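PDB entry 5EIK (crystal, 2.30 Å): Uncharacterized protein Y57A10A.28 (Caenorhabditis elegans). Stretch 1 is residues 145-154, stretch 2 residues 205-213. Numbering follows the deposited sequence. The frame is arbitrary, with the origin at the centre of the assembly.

Stretch 1 (145-154) AVRIYPESYL
Stretch 2, residues 205-213: FTLERHSMY

The contact between the two stretches is small, 356 Å² summed over both sides, and it rests on packing: no hydrogen bond crosses it. Tyr 153 (113 Å² covered), His 210 (78 Å²) and Val 146 (53 Å²) account for most of the area.

The backbones set the frame. Stretch 1 ends one helix at Ile 148, with Tyr 149 N bonded to Ala 145 O at 2.8 Å. Tyr 149 then leaves helical values (phi/psi -125/75), and a type I turn from Tyr 149 to Ser 152, closed by Ser 152 N to Tyr 149 O at 3.1 Å, leads into a second helix at Tyr 153. In stretch 2 the helix runs through Arg 209, whose N meets Phe 205 O at 2.9 Å; His 210 (-108/12) is the first residue off it, its N 2.9 Å from Leu 207 O. Ser 211 follows at 40/66. For register, the CA atoms of Val 146 and Arg 209 lie 8.2 Å apart, those of Tyr 153 and Thr 206 7.0 Å.

The central evidence is an offset stack between the rings of Tyr 153 and His 210, with centroids 4.0 Å apart and planes at 10°. The CA-to-CB bond of Tyr 153 points sideways, but chi1 -80° (m) and chi2 51° bring the ring end closer to stretch 2. His 210 points toward stretch 1 with chi1 -69° (m) and chi2 -70°. The offset places Tyr 153 OH over one imidazole face, 3.2 Å from His 210 CG, while His 210 CD2 lies over a face of the phenol. Two flat rings suit this near-parallel approach. At the imidazole edge, Pro 150 O comes within 3.4 Å of His 210 CE1, so the turn backbone also meets the histidine.

Met 212 approaches the tyrosine edge: its SD is 5.1 Å from the Tyr 153 ring centroid, 81° off the normal, and 3.9 Å from Tyr 153 CE2. Met 212 CE reaches 3.4 Å from Tyr 153 OH. The flexible thioether follows the ring margin, but high B factors make its placement less certain.

Thr 206, buried and chi1 m, points toward stretch 1; its CG2 lies 4.1 Å from Tyr 153 O and 4.3 Å from Tyr 153 CD2, while OG1 is hydrogen-bonded elsewhere in the structure. At the other end, Val 146 (chi1 169°, t) sets CG2 4.5 Å from Arg 209 CB, a loose apolar contact with the aliphatic base of the arginine.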

# COMPACT_ATOMS: atom_id res chain seq x y z
N ALA A 145 2.23 -20.94 -4.44
CA ALA A 145 3.29 -20.62 -3.49
C ALA A 145 4.28 -21.76 -3.33
O ALA A 145 5.48 -21.54 -3.20
CB ALA A 145 2.70 -20.25 -2.14
N VAL A 146 3.77 -22.99 -3.33
CA VAL A 146 4.62 -24.17 -3.18
C VAL A 146 5.60 -24.31 -4.34
O VAL A 146 6.75 -24.70 -4.15
CB VAL A 146 3.75 -25.45 -3.09
CG1 VAL A 146 4.63 -26.69 -3.20
CG2 VAL A 146 3.01 -25.45 -1.77
N ARG A 147 5.14 -23.96 -5.53
CA ARG A 147 5.98 -24.04 -6.72
C ARG A 147 7.08 -22.98 -6.70
O ARG A 147 8.16 -23.19 -7.25
CB ARG A 147 5.11 -23.89 -7.96
CG ARG A 147 5.86 -23.98 -9.28
CD ARG A 147 4.88 -24.18 -10.44
NE ARG A 147 3.88 -23.12 -10.51
CZ ARG A 147 4.12 -21.87 -10.89
NH1 ARG A 147 5.34 -21.51 -11.25
NH2 ARG A 147 3.14 -20.98 -10.91
N ILE A 148 6.83 -21.84 -6.06
CA ILE A 148 7.84 -20.78 -6.00
C ILE A 148 8.78 -20.91 -4.80
O ILE A 148 9.99 -20.77 -4.95
CB ILE A 148 7.20 -19.38 -5.97
CG1 ILE A 148 6.29 -19.19 -7.18
CG2 ILE A 148 8.27 -18.32 -6.00
CD1 ILE A 148 5.59 -17.84 -7.20
N TYR A 149 8.21 -21.17 -3.63
CA TYR A 149 8.98 -21.31 -2.39
C TYR A 149 8.67 -22.65 -1.73
O TYR A 149 7.98 -22.72 -0.71
CB TYR A 149 8.63 -20.17 -1.44
CG TYR A 149 8.94 -18.82 -2.03
CD1 TYR A 149 10.25 -18.37 -2.15
CD2 TYR A 149 7.91 -18.00 -2.52
CE1 TYR A 149 10.54 -17.15 -2.75
CE2 TYR A 149 8.19 -16.78 -3.12
CZ TYR A 149 9.51 -16.36 -3.23
OH TYR A 149 9.80 -15.16 -3.85
N PRO A 150 9.22 -23.74 -2.30
CA PRO A 150 9.03 -25.11 -1.82
C PRO A 150 9.15 -25.37 -0.32
O PRO A 150 8.43 -26.20 0.22
CB PRO A 150 10.06 -25.89 -2.63
CG PRO A 150 10.15 -25.12 -3.90
CD PRO A 150 10.21 -23.71 -3.39
N GLU A 151 10.05 -24.66 0.38
CA GLU A 151 10.22 -24.92 1.80
C GLU A 151 9.65 -23.89 2.77
O GLU A 151 9.79 -24.01 3.98
CB GLU A 151 11.71 -25.11 2.10
CG GLU A 151 12.45 -25.93 1.05
CD GLU A 151 11.81 -27.30 0.82
OE1 GLU A 151 12.16 -27.95 -0.19
OE2 GLU A 151 10.98 -27.72 1.66
N SER A 152 8.99 -22.86 2.23
CA SER A 152 8.43 -21.82 3.08
C SER A 152 6.97 -22.09 3.41
O SER A 152 6.08 -21.58 2.74
CB SER A 152 8.57 -20.47 2.39
OG SER A 152 9.91 -20.25 1.97
N TYR A 153 6.74 -22.90 4.43
CA TYR A 153 5.39 -23.26 4.86
C TYR A 153 4.54 -22.04 5.20
O TYR A 153 3.35 -21.99 4.88
CB TYR A 153 5.45 -24.17 6.09
CG TYR A 153 5.74 -25.63 5.80
CD1 TYR A 153 6.83 -26.01 5.02
CD2 TYR A 153 4.96 -26.63 6.38
CE1 TYR A 153 7.13 -27.35 4.81
CE2 TYR A 153 5.26 -27.98 6.18
CZ TYR A 153 6.34 -28.33 5.40
OH TYR A 153 6.65 -29.66 5.23
N LEU A 154 5.15 -21.07 5.87
CA LEU A 154 4.45 -19.87 6.28
C LEU A 154 3.97 -19.07 5.08
O LEU A 154 2.81 -18.67 5.01
CB LEU A 154 5.36 -19.02 7.16
CG LEU A 154 4.65 -17.96 8.00
CD1 LEU A 154 3.44 -18.57 8.68
CD2 LEU A 154 5.64 -17.41 9.03
N PHE A 205 -4.44 -27.34 3.49
CA PHE A 205 -3.98 -27.61 2.14
C PHE A 205 -2.47 -27.60 2.07
O PHE A 205 -1.87 -28.31 1.27
CB PHE A 205 -4.54 -26.57 1.15
CG PHE A 205 -6.02 -26.68 0.92
CD1 PHE A 205 -6.67 -27.91 0.99
CD2 PHE A 205 -6.77 -25.55 0.59
CE1 PHE A 205 -8.03 -28.02 0.74
CE2 PHE A 205 -8.13 -25.65 0.34
CZ PHE A 205 -8.77 -26.89 0.41
N THR A 206 -1.85 -26.78 2.91
CA THR A 206 -0.40 -26.71 2.92
C THR A 206 0.13 -28.03 3.44
O THR A 206 0.99 -28.66 2.82
CB THR A 206 0.10 -25.55 3.81
OG1 THR A 206 -0.31 -24.30 3.22
CG2 THR A 206 1.61 -25.57 3.92
N LEU A 207 -0.40 -28.45 4.59
CA LEU A 207 0.01 -29.72 5.20
C LEU A 207 -0.21 -30.85 4.20
O LEU A 207 0.66 -31.70 3.99
CB LEU A 207 -0.82 -30.00 6.45
CG LEU A 207 -0.55 -29.13 7.67
CD1 LEU A 207 -1.47 -29.55 8.79
CD2 LEU A 207 0.91 -29.28 8.09
N GLU A 208 -1.38 -30.83 3.58
CA GLU A 208 -1.76 -31.83 2.60
C GLU A 208 -0.72 -31.88 1.48
O GLU A 208 -0.38 -32.96 0.99
CB GLU A 208 -3.13 -31.47 2.05
CG GLU A 208 -3.77 -32.55 1.24
CD GLU A 208 -5.21 -32.24 0.91
OE1 GLU A 208 -5.44 -31.26 0.16
OE2 GLU A 208 -6.10 -32.96 1.40
N ARG A 209 -0.23 -30.71 1.08
CA ARG A 209 0.76 -30.60 0.02
C ARG A 209 2.11 -31.18 0.42
O ARG A 209 2.93 -31.54 -0.43
CB ARG A 209 0.94 -29.14 -0.37
CG ARG A 209 -0.17 -28.58 -1.24
CD ARG A 209 0.06 -28.96 -2.68
NE ARG A 209 -1.12 -28.70 -3.50
CZ ARG A 209 -1.21 -29.02 -4.79
NH1 ARG A 209 -0.19 -29.60 -5.41
NH2 ARG A 209 -2.33 -28.76 -5.44
N HIS A 210 2.36 -31.25 1.72
CA HIS A 210 3.62 -31.78 2.21
C HIS A 210 3.41 -33.15 2.83
O HIS A 210 4.28 -33.69 3.51
CB HIS A 210 4.23 -30.82 3.23
CG HIS A 210 4.72 -29.54 2.62
ND1 HIS A 210 5.82 -29.48 1.81
CD2 HIS A 210 4.22 -28.28 2.68
CE1 HIS A 210 5.99 -28.23 1.39
NE2 HIS A 210 5.03 -27.49 1.90
N SER A 211 2.22 -33.70 2.58
CA SER A 211 1.84 -35.02 3.07
C SER A 211 2.31 -35.27 4.50
O SER A 211 3.14 -36.15 4.73
CB SER A 211 2.41 -36.10 2.16
OG SER A 211 1.99 -35.91 0.82
N MET A 212 1.77 -34.52 5.45
CA MET A 212 2.19 -34.71 6.83
C MET A 212 1.10 -35.28 7.73
O MET A 212 0.81 -36.47 7.70
CB MET A 212 2.72 -33.39 7.40
CG MET A 212 3.85 -32.79 6.58
SD MET A 212 4.84 -31.59 7.49
CE MET A 212 6.49 -32.31 7.32
N TYR A 213 0.49 -34.41 8.54
CA TYR A 213 -0.54 -34.82 9.48
C TYR A 213 -1.85 -35.28 8.83
O TYR A 213 -2.69 -35.88 9.49
CB TYR A 213 -0.84 -33.66 10.44
CG TYR A 213 0.41 -33.09 11.08
CD1 TYR A 213 1.19 -33.85 11.95
CD2 TYR A 213 0.81 -31.78 10.80
CE1 TYR A 213 2.35 -33.33 12.52
CE2 TYR A 213 1.97 -31.25 11.37
CZ TYR A 213 2.73 -32.03 12.23
OH TYR A 213 3.88 -31.51 12.79